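Local coordinates for protein polyhedrin (Simulium ubiquitum cypovirus, PDB 5A9A) that builds the crystalline polyhedra, the occlusion bodies that probably protect embedded virus particles between hosts, and binds uridine triphosphate in the crystal, at residues R15-L18 / V19-L23; K80-E83 / N84-R88; D183-S187 / S188-G192; I215-M218 / Q219-L223. All coordinates share one frame; numbering follows the deposited sequence.

Contact 1. Residues R15-L18 / V19-L23; sequences RQHL and VNRQL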
loop_
_atom_site.group_PDB
_atom_site.type_symbol
_atom_site.label_atom_id
_atom_site.label_comp_id
_atom_site.label_asym_id
_atom_site.label_seq_id
_atom_site.Cartn_x
_atom_site.Cartn_y
_atom_site.Cartn_z
ATOM N N ARG A 15 -21.714 -26.406 -26.069
ATOM C CA ARG A 15 -20.683 -26.421 -25.039
ATOM C C ARG A 15 -19.596 -25.398 -25.352
ATOM O O ARG A 15 -19.196 -24.619 -24.484
ATOM C CB ARG A 15 -20.063 -27.812 -24.899
ATOM C CG ARG A 15 -18.974 -27.867 -23.840
ATOM C CD ARG A 15 -18.457 -29.273 -23.592
ATOM N NE ARG A 15 -17.305 -29.253 -22.696
ATOM C CZ ARG A 15 -16.874 -30.295 -21.992
ATOM N NH1 ARG A 15 -17.503 -31.461 -22.065
ATOM N NH2 ARG A 15 -15.813 -30.168 -21.207
ATOM N N GLN A 16 -19.115 -25.402 -26.591
ATOM C CA GLN A 16 -18.108 -24.437 -27.015
ATOM C C GLN A 16 -18.665 -23.025 -26.897
ATOM O O GLN A 16 -17.978 -22.105 -26.455
ATOM C CB GLN A 16 -17.682 -24.699 -28.459
ATOM C CG GLN A 16 -16.651 -23.709 -28.979
ATOM C CD GLN A 16 -15.317 -23.845 -28.278
ATOM O OE1 GLN A 16 -14.680 -24.897 -28.340
ATOM N NE2 GLN A 16 -14.892 -22.783 -27.593
ATOM N N HIS A 17 -19.922 -22.867 -27.300
ATOM C CA HIS A 17 -20.596 -21.577 -27.265
ATOM C C HIS A 17 -20.633 -20.993 -25.854
ATOM O O HIS A 17 -20.434 -19.793 -25.671
ATOM C CB HIS A 17 -22.018 -21.725 -27.808
ATOM C CG HIS A 17 -22.862 -20.501 -27.640
ATOM N ND1 HIS A 17 -22.584 -19.311 -28.278
ATOM C CD2 HIS A 17 -23.983 -20.285 -26.912
ATOM C CE1 HIS A 17 -23.496 -18.414 -27.948
ATOM N NE2 HIS A 17 -24.357 -18.980 -27.119
ATOM N N LEU A 18 -20.886 -21.841 -24.862
ATOM C CA LEU A 18 -20.950 -21.388 -23.477
ATOM C C LEU A 18 -19.558 -21.055 -22.952
ATOM O O LEU A 18 -19.395 -20.156 -22.128
ATOM C CB LEU A 18 -21.609 -22.445 -22.591
ATOM C CG LEU A 18 -23.067 -22.766 -22.926
ATOM C CD1 LEU A 18 -23.675 -23.640 -21.843
ATOM C CD2 LEU A 18 -23.876 -21.490 -23.094
ATOM N N VAL A 19 -18.555 -21.786 -23.426
ATOM C CA VAL A 19 -17.173 -21.464 -23.098
ATOM C C VAL A 19 -16.846 -20.069 -23.629
ATOM O O VAL A 19 -16.212 -19.266 -22.945
ATOM C CB VAL A 19 -16.192 -22.499 -23.686
ATOM C CG1 VAL A 19 -14.769 -21.955 -23.688
ATOM C CG2 VAL A 19 -16.268 -23.799 -22.905
ATOM N N ASN A 20 -17.290 -19.786 -24.851
ATOM C CA ASN A 20 -17.110 -18.462 -25.440
ATOM C C ASN A 20 -17.824 -17.375 -24.637
ATOM O O ASN A 20 -17.243 -16.328 -24.351
ATOM C CB ASN A 20 -17.602 -18.441 -26.889
ATOM C CG ASN A 20 -16.802 -19.362 -27.793
ATOM O OD1 ASN A 20 -15.761 -19.891 -27.400
ATOM N ND2 ASN A 20 -17.280 -19.547 -29.020
ATOM N N ARG A 21 -19.081 -17.620 -24.278
ATOM C CA ARG A 21 -19.854 -16.650 -23.503
ATOM C C ARG A 21 -19.256 -16.487 -22.113
ATOM O O ARG A 21 -19.242 -15.389 -21.558
ATOM C CB ARG A 21 -21.322 -17.080 -23.399
ATOM C CG ARG A 21 -22.105 -16.893 -24.691
ATOM C CD ARG A 21 -23.524 -17.441 -24.607
ATOM N NE ARG A 21 -24.384 -16.683 -23.698
ATOM C CZ ARG A 21 -24.918 -17.171 -22.581
ATOM N NH1 ARG A 21 -24.686 -18.424 -22.213
ATOM N NH2 ARG A 21 -25.691 -16.404 -21.824
ATOM N N GLN A 22 -18.759 -17.589 -21.562
ATOM C CA GLN A 22 -18.150 -17.594 -20.237
ATOM C C GLN A 22 -17.025 -16.569 -20.122
ATOM O O GLN A 22 -16.900 -15.884 -19.107
ATOM C CB GLN A 22 -17.613 -18.990 -19.924
ATOM C CG GLN A 22 -16.913 -19.108 -18.586
ATOM C CD GLN A 22 -16.658 -20.549 -18.195
ATOM O OE1 GLN A 22 -15.683 -21.160 -18.633
ATOM N NE2 GLN A 22 -17.539 -21.103 -17.369
ATOM N N LEU A 23 -16.206 -16.468 -21.163
ATOM C CA LEU A 23 -15.084 -15.533 -21.160
ATOM C C LEU A 23 -15.570 -14.089 -21.221
ATOM O O LEU A 23 -14.915 -13.183 -20.704
ATOM C CB LEU A 23 -14.151 -15.818 -22.338
ATOM C CG LEU A 23 -13.349 -17.119 -22.251
ATOM C CD1 LEU A 23 -12.630 -17.373 -23.563
ATOM C CD2 LEU A 23 -12.362 -17.078 -21.095
HETATM O O HOH W 1 -19.922 -18.163 -29.599
#

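Contact 2. Residues K80-E83 / N84-R88; sequences KEFE and NQIRR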
loop_
_atom_site.group_PDB
_atom_site.type_symbol
_atom_site.label_atom_id
_atom_site.label_comp_id
_atom_site.label_asym_id
_atom_site.label_seq_id
_atom_site.Cartn_x
_atom_site.Cartn_y
_atom_site.Cartn_z
ATOM N N LYS A 80 17.914 11.849 -8.374
ATOM C CA LYS A 80 17.657 12.607 -7.155
ATOM C C LYS A 80 17.705 14.108 -7.426
ATOM O O LYS A 80 16.819 14.853 -7.004
ATOM C CB LYS A 80 18.673 12.260 -6.066
ATOM C CG LYS A 80 18.501 13.087 -4.798
ATOM C CD LYS A 80 19.494 12.691 -3.722
ATOM C CE LYS A 80 20.875 13.260 -3.994
ATOM N NZ LYS A 80 21.866 12.787 -2.989
ATOM N N GLU A 81 18.746 14.551 -8.124
ATOM C CA GLU A 81 18.939 15.973 -8.377
ATOM C C GLU A 81 17.862 16.516 -9.307
ATOM O O GLU A 81 17.372 17.630 -9.123
ATOM C CB GLU A 81 20.322 16.236 -8.973
ATOM C CG GLU A 81 21.468 15.866 -8.053
ATOM C CD GLU A 81 21.385 16.568 -6.711
ATOM O OE1 GLU A 81 20.651 17.576 -6.600
ATOM O OE2 GLU A 81 22.058 16.112 -5.765
ATOM N N PHE A 82 17.491 15.730 -10.312
ATOM C CA PHE A 82 16.430 16.149 -11.214
ATOM C C PHE A 82 15.127 16.273 -10.426
ATOM O O PHE A 82 14.369 17.224 -10.605
ATOM C CB PHE A 82 16.262 15.167 -12.374
ATOM C CG PHE A 82 15.522 15.749 -13.547
ATOM C CD1 PHE A 82 14.134 15.747 -13.583
ATOM C CD2 PHE A 82 16.215 16.312 -14.608
ATOM C CE1 PHE A 82 13.453 16.287 -14.661
ATOM C CE2 PHE A 82 15.540 16.853 -15.689
ATOM C CZ PHE A 82 14.157 16.840 -15.715
ATOM N N GLU A 83 14.876 15.314 -9.541
ATOM C CA GLU A 83 13.670 15.358 -8.721
ATOM C C GLU A 83 13.665 16.597 -7.823
ATOM O O GLU A 83 12.629 17.233 -7.638
ATOM C CB GLU A 83 13.523 14.094 -7.872
ATOM C CG GLU A 83 12.206 14.053 -7.111
ATOM C CD GLU A 83 11.986 12.754 -6.366
ATOM O OE1 GLU A 83 12.958 11.987 -6.180
ATOM O OE2 GLU A 83 10.831 12.509 -5.959
ATOM N N ASN A 84 14.823 16.936 -7.265
ATOM C CA ASN A 84 14.944 18.148 -6.461
ATOM C C ASN A 84 14.519 19.379 -7.250
ATOM O O ASN A 84 13.683 20.164 -6.797
ATOM C CB ASN A 84 16.380 18.343 -5.973
ATOM C CG ASN A 84 16.695 17.536 -4.731
ATOM O OD1 ASN A 84 15.801 17.182 -3.961
ATOM N ND2 ASN A 84 17.978 17.255 -4.518
ATOM N N GLN A 85 15.102 19.545 -8.431
ATOM C CA GLN A 85 14.825 20.712 -9.256
ATOM C C GLN A 85 13.347 20.779 -9.632
ATOM O O GLN A 85 12.754 21.857 -9.657
ATOM C CB GLN A 85 15.690 20.694 -10.518
ATOM C CG GLN A 85 15.551 21.945 -11.367
ATOM C CD GLN A 85 15.736 23.217 -10.558
ATOM O OE1 GLN A 85 16.493 23.245 -9.587
ATOM N NE2 GLN A 85 15.038 24.274 -10.948
ATOM N N ILE A 86 12.753 19.623 -9.912
ATOM C CA ILE A 86 11.351 19.574 -10.311
ATOM C C ILE A 86 10.407 19.851 -9.139
ATOM O O ILE A 86 9.485 20.653 -9.261
ATOM C CB ILE A 86 10.989 18.208 -10.930
ATOM C CG1 ILE A 86 11.807 17.963 -12.200
ATOM C CG2 ILE A 86 9.502 18.148 -11.242
ATOM C CD1 ILE A 86 11.432 18.867 -13.356
ATOM N N ARG A 87 10.638 19.191 -8.007
ATOM C CA ARG A 87 9.716 19.275 -6.874
ATOM C C ARG A 87 10.091 20.351 -5.860
ATOM O O ARG A 87 9.328 20.631 -4.934
ATOM C CB ARG A 87 9.618 17.923 -6.166
ATOM C CG ARG A 87 8.971 16.836 -7.002
ATOM C CD ARG A 87 8.855 15.550 -6.208
ATOM N NE ARG A 87 8.143 15.750 -4.948
ATOM C CZ ARG A 87 8.322 15.007 -3.859
ATOM N NH1 ARG A 87 9.198 14.010 -3.863
ATOM N NH2 ARG A 87 7.626 15.265 -2.760
ATOM N N ARG A 88 11.270 20.940 -6.018
ATOM C CA ARG A 88 11.684 22.034 -5.149
ATOM C C ARG A 88 12.760 22.888 -5.816
ATOM O O ARG A 88 13.921 22.883 -5.403
ATOM C CB ARG A 88 12.159 21.512 -3.785
ATOM C CG ARG A 88 12.963 20.222 -3.825
ATOM C CD ARG A 88 13.307 19.755 -2.412
ATOM N NE ARG A 88 14.134 20.724 -1.693
ATOM C CZ ARG A 88 15.454 20.639 -1.557
ATOM N NH1 ARG A 88 16.120 19.617 -2.077
ATOM N NH2 ARG A 88 16.110 21.575 -0.887
#

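Contact 3. Residues D183-S187 / S188-G192; sequences DNRYS and SHSIG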
loop_
_atom_site.group_PDB
_atom_site.type_symbol
_atom_site.label_atom_id
_atom_site.label_comp_id
_atom_site.label_asym_id
_atom_site.label_seq_id
_atom_site.Cartn_x
_atom_site.Cartn_y
_atom_site.Cartn_z
ATOM N N ASP A 183 -27.715 -3.216 -6.080
ATOM C CA ASP A 183 -27.202 -3.702 -4.804
ATOM C C ASP A 183 -25.849 -3.078 -4.491
ATOM O O ASP A 183 -24.815 -3.541 -4.971
ATOM C CB ASP A 183 -27.073 -5.223 -4.802
ATOM C CG ASP A 183 -26.655 -5.769 -3.444
ATOM O OD1 ASP A 183 -26.329 -4.963 -2.548
ATOM O OD2 ASP A 183 -26.652 -7.005 -3.265
ATOM N N ASN A 184 -25.862 -2.031 -3.677
ATOM C CA ASN A 184 -24.629 -1.389 -3.245
ATOM C C ASN A 184 -23.924 -2.247 -2.208
ATOM O O ASN A 184 -24.390 -2.370 -1.076
ATOM C CB ASN A 184 -24.931 -0.014 -2.654
ATOM C CG ASN A 184 -23.678 0.733 -2.257
ATOM O OD1 ASN A 184 -22.565 0.321 -2.586
ATOM N ND2 ASN A 184 -23.852 1.848 -1.553
ATOM N N ARG A 185 -22.799 -2.842 -2.591
ATOM C CA ARG A 185 -22.065 -3.717 -1.682
ATOM C C ARG A 185 -21.282 -2.930 -0.633
ATOM O O ARG A 185 -20.602 -3.511 0.210
ATOM C CB ARG A 185 -21.144 -4.656 -2.461
ATOM C CG ARG A 185 -21.888 -5.835 -3.072
ATOM C CD ARG A 185 -20.986 -6.683 -3.947
ATOM N NE ARG A 185 -19.979 -7.404 -3.174
ATOM C CZ ARG A 185 -18.886 -7.948 -3.701
ATOM N NH1 ARG A 185 -18.643 -7.835 -5.002
ATOM N NH2 ARG A 185 -18.022 -8.591 -2.923
ATOM N N TYR A 186 -21.390 -1.608 -0.680
ATOM C CA TYR A 186 -20.860 -0.776 0.392
ATOM C C TYR A 186 -21.917 -0.589 1.468
ATOM O O TYR A 186 -21.754 0.210 2.388
ATOM C CB TYR A 186 -20.352 0.554 -0.160
ATOM C CG TYR A 186 -19.103 0.347 -0.967
ATOM C CD1 TYR A 186 -17.880 0.166 -0.338
ATOM C CD2 TYR A 186 -19.147 0.285 -2.354
ATOM C CE1 TYR A 186 -16.731 -0.049 -1.064
ATOM C CE2 TYR A 186 -17.999 0.074 -3.091
ATOM C CZ TYR A 186 -16.796 -0.097 -2.438
ATOM O OH TYR A 186 -15.651 -0.310 -3.167
ATOM N N SER A 187 -23.003 -1.345 1.331
ATOM C CA SER A 187 -23.989 -1.495 2.391
ATOM C C SER A 187 -23.387 -2.333 3.511
ATOM O O SER A 187 -22.375 -3.005 3.317
ATOM C CB SER A 187 -25.245 -2.176 1.843
ATOM O OG SER A 187 -25.891 -1.351 0.891
ATOM N N SER A 188 -24.016 -2.297 4.682
ATOM C CA SER A 188 -23.489 -2.982 5.862
ATOM C C SER A 188 -23.422 -4.502 5.695
ATOM O O SER A 188 -22.611 -5.161 6.346
ATOM C CB SER A 188 -24.332 -2.633 7.092
ATOM O OG SER A 188 -24.358 -1.232 7.307
ATOM N N HIS A 189 -24.272 -5.056 4.836
ATOM C CA HIS A 189 -24.297 -6.504 4.615
ATOM C C HIS A 189 -23.029 -7.006 3.934
ATOM O O HIS A 189 -22.573 -8.121 4.189
ATOM C CB HIS A 189 -25.489 -6.898 3.737
ATOM C CG HIS A 189 -26.811 -6.826 4.434
ATOM N ND1 HIS A 189 -26.931 -6.869 5.806
ATOM C CD2 HIS A 189 -28.070 -6.719 3.949
ATOM C CE1 HIS A 189 -28.207 -6.789 6.136
ATOM N NE2 HIS A 189 -28.921 -6.700 5.028
ATOM N N SER A 190 -22.467 -6.180 3.059
ATOM C CA SER A 190 -21.503 -6.659 2.078
ATOM C C SER A 190 -20.138 -5.983 2.154
ATOM O O SER A 190 -19.171 -6.462 1.560
ATOM C CB SER A 190 -22.080 -6.446 0.676
ATOM O OG SER A 190 -23.336 -7.087 0.537
ATOM N N ILE A 191 -20.056 -4.875 2.882
ATOM C CA ILE A 191 -18.892 -4.000 2.797
ATOM C C ILE A 191 -17.629 -4.603 3.418
ATOM O O ILE A 191 -16.531 -4.404 2.902
ATOM C CB ILE A 191 -19.186 -2.614 3.411
ATOM C CG1 ILE A 191 -18.050 -1.640 3.087
ATOM C CG2 ILE A 191 -19.421 -2.722 4.914
ATOM C CD1 ILE A 191 -18.339 -0.220 3.503
ATOM N N GLY A 192 -17.781 -5.341 4.511
ATOM C CA GLY A 192 -16.645 -6.011 5.124
ATOM C C GLY A 192 -15.894 -6.860 4.108
ATOM O O GLY A 192 -14.667 -6.814 4.011
HETATM O O HOH W 2 -25.478 -5.843 -0.237
HETATM O O HOH W 3 -19.449 -8.308 -0.424
#

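Contact 4. Residues I215-M218 / Q219-L223; sequences IDYM and QAKNL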
loop_
_atom_site.group_PDB
_atom_site.type_symbol
_atom_site.label_atom_id
_atom_site.label_comp_id
_atom_site.label_asym_id
_atom_site.label_seq_id
_atom_site.Cartn_x
_atom_site.Cartn_y
_atom_site.Cartn_z
ATOM N N ILE A 215 1.932 -5.775 -28.440
ATOM C CA ILE A 215 0.684 -6.288 -28.997
ATOM C C ILE A 215 0.536 -7.760 -28.635
ATOM O O ILE A 215 -0.546 -8.215 -28.261
ATOM C CB ILE A 215 0.634 -6.142 -30.530
ATOM C CG1 ILE A 215 0.607 -4.665 -30.929
ATOM C CG2 ILE A 215 -0.594 -6.835 -31.089
ATOM C CD1 ILE A 215 0.749 -4.435 -32.424
ATOM N N ASP A 216 1.634 -8.497 -28.746
ATOM C CA ASP A 216 1.650 -9.916 -28.401
ATOM C C ASP A 216 1.231 -10.134 -26.943
ATOM O O ASP A 216 0.428 -11.022 -26.644
ATOM C CB ASP A 216 3.047 -10.495 -28.652
ATOM C CG ASP A 216 3.086 -12.006 -28.542
ATOM O OD1 ASP A 216 3.228 -12.520 -27.413
ATOM O OD2 ASP A 216 2.989 -12.683 -29.588
ATOM N N TYR A 217 1.774 -9.320 -26.041
ATOM C CA TYR A 217 1.444 -9.413 -24.618
ATOM C C TYR A 217 -0.038 -9.142 -24.373
ATOM O O TYR A 217 -0.713 -9.894 -23.671
ATOM C CB TYR A 217 2.286 -8.420 -23.815
ATOM C CG TYR A 217 2.023 -8.434 -22.319
ATOM C CD1 TYR A 217 2.726 -9.289 -21.479
ATOM C CD2 TYR A 217 1.088 -7.578 -21.748
ATOM C CE1 TYR A 217 2.497 -9.300 -20.113
ATOM C CE2 TYR A 217 0.850 -7.585 -20.385
ATOM C CZ TYR A 217 1.558 -8.446 -19.573
ATOM O OH TYR A 217 1.329 -8.456 -18.215
ATOM N N MET A 218 -0.540 -8.060 -24.953
ATOM C CA MET A 218 -1.925 -7.661 -24.737
ATOM C C MET A 218 -2.884 -8.730 -25.267
ATOM O O MET A 218 -3.912 -9.019 -24.656
ATOM C CB MET A 218 -2.194 -6.306 -25.393
ATOM C CG MET A 218 -1.316 -5.183 -24.844
ATOM S SD MET A 218 -1.504 -4.935 -23.062
ATOM C CE MET A 218 -3.118 -4.149 -23.002
ATOM N N GLN A 219 -2.535 -9.324 -26.401
ATOM C CA GLN A 219 -3.339 -10.394 -26.975
ATOM C C GLN A 219 -3.231 -11.686 -26.162
ATOM O O GLN A 219 -4.203 -12.436 -26.044
ATOM C CB GLN A 219 -2.946 -10.626 -28.438
ATOM C CG GLN A 219 -3.329 -9.458 -29.336
ATOM C CD GLN A 219 -3.028 -9.691 -30.802
ATOM O OE1 GLN A 219 -2.094 -10.411 -31.153
ATOM N NE2 GLN A 219 -3.823 -9.073 -31.669
ATOM N N ALA A 220 -2.056 -11.942 -25.596
ATOM C CA ALA A 220 -1.861 -13.113 -24.748
ATOM C C ALA A 220 -2.666 -13.005 -23.453
ATOM O O ALA A 220 -3.262 -13.984 -23.001
ATOM C CB ALA A 220 -0.384 -13.297 -24.429
ATOM N N LYS A 221 -2.680 -11.814 -22.861
ATOM C CA LYS A 221 -3.374 -11.593 -21.596
ATOM C C LYS A 221 -4.819 -11.151 -21.825
ATOM O O LYS A 221 -5.578 -10.969 -20.875
ATOM C CB LYS A 221 -2.649 -10.532 -20.767
ATOM C CG LYS A 221 -1.161 -10.795 -20.564
ATOM C CD LYS A 221 -0.893 -12.103 -19.832
ATOM C CE LYS A 221 0.606 -12.343 -19.698
ATOM N NZ LYS A 221 0.936 -13.600 -18.977
ATOM N N ASN A 222 -5.190 -10.979 -23.089
ATOM C CA ASN A 222 -6.534 -10.532 -23.444
ATOM C C ASN A 222 -6.918 -9.232 -22.743
ATOM O O ASN A 222 -7.976 -9.124 -22.121
ATOM C CB ASN A 222 -7.561 -11.633 -23.163
ATOM C CG ASN A 222 -7.479 -12.764 -24.172
ATOM O OD1 ASN A 222 -7.941 -12.631 -25.304
ATOM N ND2 ASN A 222 -6.876 -13.875 -23.770
ATOM N N LEU A 223 -6.031 -8.250 -22.856
ATOM C CA LEU A 223 -6.294 -6.892 -22.407
ATOM C C LEU A 223 -6.409 -6.042 -23.661
ATOM O O LEU A 223 -5.641 -6.232 -24.603
ATOM C CB LEU A 223 -5.138 -6.401 -21.537
ATOM C CG LEU A 223 -4.823 -7.295 -20.335
ATOM C CD1 LEU A 223 -3.522 -6.887 -19.664
ATOM C CD2 LEU A 223 -5.979 -7.259 -19.344
#

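Contact 1. Residues R15-L18 / V19-L23
Gln16 and Asn20, one helical turn apart, join amide to amide: Gln16 NE2 donates to Asn20 OD1 at 3.0 Å. The acceptor lies close to the plane of the Gln16 amide, but the donor sits above the Asn20 carbonyl plane, and the two amide planes stand 39° apart. Gln16 runs first away from its backbone N and then folds at chi2 (67°), which turns its amide toward the next turn. Asn20 uses its other end as well: ND2 donates at 3.0 Å to a water that also lies 3.2 Å from His17 ND1, so the amide is held from two sides.

Arg21 CG stands over one face of the His17 imidazole, 4.1 Å from the ring centroid and displaced toward the rim, a CH-pi contact, while Arg21 CD comes 3.1 Å from His17 NE2. Beyond a bend at chi3 (68°), Leu18 CD2 lies near the guanidinium plane at its edge, 3.3 Å from Arg21 NH1.

The backbone supplies the frame, as where Asn20 N bonds to Gln16 O at 2.9 Å. Such i to i+4 pairing of side chains over regular backbone bonds is characteristic of an alpha-helix, here a surface part of the N-terminal helix 11-25.

Contact 2. Residues K80-E83 / N84-R88
Arg87 NH1 serves two acceptors: Glu83 OE2, 3.1 Å away in an i to i+4 salt bridge, and Asn204 O of the third subunit. The carboxylate oxygen lies near the guanidinium plane, whereas NH1 reaches it from above the carboxylate plane, 45° out. Glu83 runs extended, with CG opposite its own N (chi1 -174°), beside an Arg87 chain that bends at chi3, and the two chains lie side by side, pointing the same way. Glu83 OE1 is held in turn by Arg65 and by Asn204 ND2 of the third subunit.

On another side of the helix, Asn84 ND2 makes a weak bond of 3.4 Å to Glu81 OE1, an oxygen that also accepts from Asp93 N. Asn84 OD1 weakly receives Arg88 NH1 at 3.1 Å, the oxygen lying at the guanidinium edge.

The apolar pair is Phe82 and Ile86: Ile86 CG1 approaches Phe82 CE1 obliquely at 3.4 Å. The Phe82 side chain is about 7 Å from bound UTP and packs on Leu99 of the nucleotide pocket.

With both oxygens of Glu83 engaged by donors, two of them on arginines, the carboxylate is probably kept ionised, and this buried charge network links the end of helix 76-87 to a neighbouring subunit.

Contact 3. Residues D183-S187 / S188-G192
Ser187 O is the backbone acceptor that folds the two halves together. Ser190 N donates to it at 3.2 Å with an N-H...O angle of 157°, although it stands above the carbonyl plane, and Ile191 N adds a weak, bent bond to Ser187 O at 3.0 Å. Just upstream lies a type I beta turn, Asn184 to Ser187, reinforced by two side chains. Asn184 OD1 accepts from Tyr186 N at 3.0 Å, forming an Asx turn. Ser187 OG, placed beside its own backbone N (chi1 -66°), donates to Asn184 O at 2.7 Å in the carbonyl plane; Ser187 N bonds to that same oxygen, which therefore has two donors.

Two waters span the halves. One donates to Asp183 OD1 at 2.6 Å and also bonds Ser190 OG. The other donates to Ser190 O at 2.7 Å and accepts from Arg185 NH2, lying at the guanidinium edge. The arginine head is fixed chiefly by its salt bridge to Asp31, with Gln30 a further partner.

Apolar contacts complete the packing. The Tyr186 and Ile191 side chains cross at about a right angle, Tyr186 CD1 meeting Ile191 CG1 at 3.9 Å, while Arg185 CB rests 3.7 Å from Ser190 CB.

The turn thus delivers the chain from the loop after strand 170-176 into helix 191-197, whose Val194 packs against Arg185 and Tyr186. Ile191 meets Ile191 of both other subunits, consistent with a position near the threefold axis of the trimer.

Contact 4. Residues I215-M218 / Q219-L223
A Schellman motif fits the C-terminal end of helix 211-221: Leu223 N turns back to Met218 O at 2.9 Å, in the carbonyl plane, and Asn222 between them has positive phi (54°). The accompanying bond of the motif, Asn222 N to Gln219 O, is weak at 3.4 Å. Its usual apolar partnership is present too, since Met218 CE presses on Leu223 CB at 3.4 Å, tighter than ordinary van der Waals contact. Met218 gets there by bending at both chi2 and chi3, and its side chain crosses that of Leu223 at about a right angle.

One turn of helix separates Tyr217 from Lys221, which lays its aliphatic chain across the phenol. Lys221 CG stands 3.8 Å from the centroid of the Tyr217 ring and 14° off its normal, a CH-pi contact, while Lys221 CE reaches Tyr217 CE1 at 3.6 Å. The bend at chi2 of Lys221 (-61°) brings CG over the face and CE past the rim beside CE1; NZ continues to a salt bridge with Asp127 of the second subunit. Alongside, Ile215 CG2 touches Gln219 CD at 3.8 Å, and the Gln219 amide goes on to bond Asp233 O.

Tyr217 and Met218 lie against Leu49 of strand 47-54, and Leu223 touches Ala37 of strand 34-41 and Ser109 of strand 105-111. The helix end is thereby seated on the six-stranded sheet, with strand 232-234 beside Ile215 and Gln219.

Each contact joins two directly adjoining segments, so each closes only a local turn, and the four follow in series without nesting or crossing. From the N terminus come contact 1, on projecting helix 11-25, then contact 2, on helix 76-87 across the chain's centre, their centres about 53 Å apart. Contact 3 opens helix 191-197 and contact 4 finishes helix 211-221; these two centres lie about 34 Å apart. Contacts 1 and 4 come nearest, about 7 Å between closest atoms, without touching. The assembly links what the chain separates: Lys221 NZ in contact 4 bonds Arg87 O in contact 2 of a neighbouring subunit, while contact 3 packs against its counterparts.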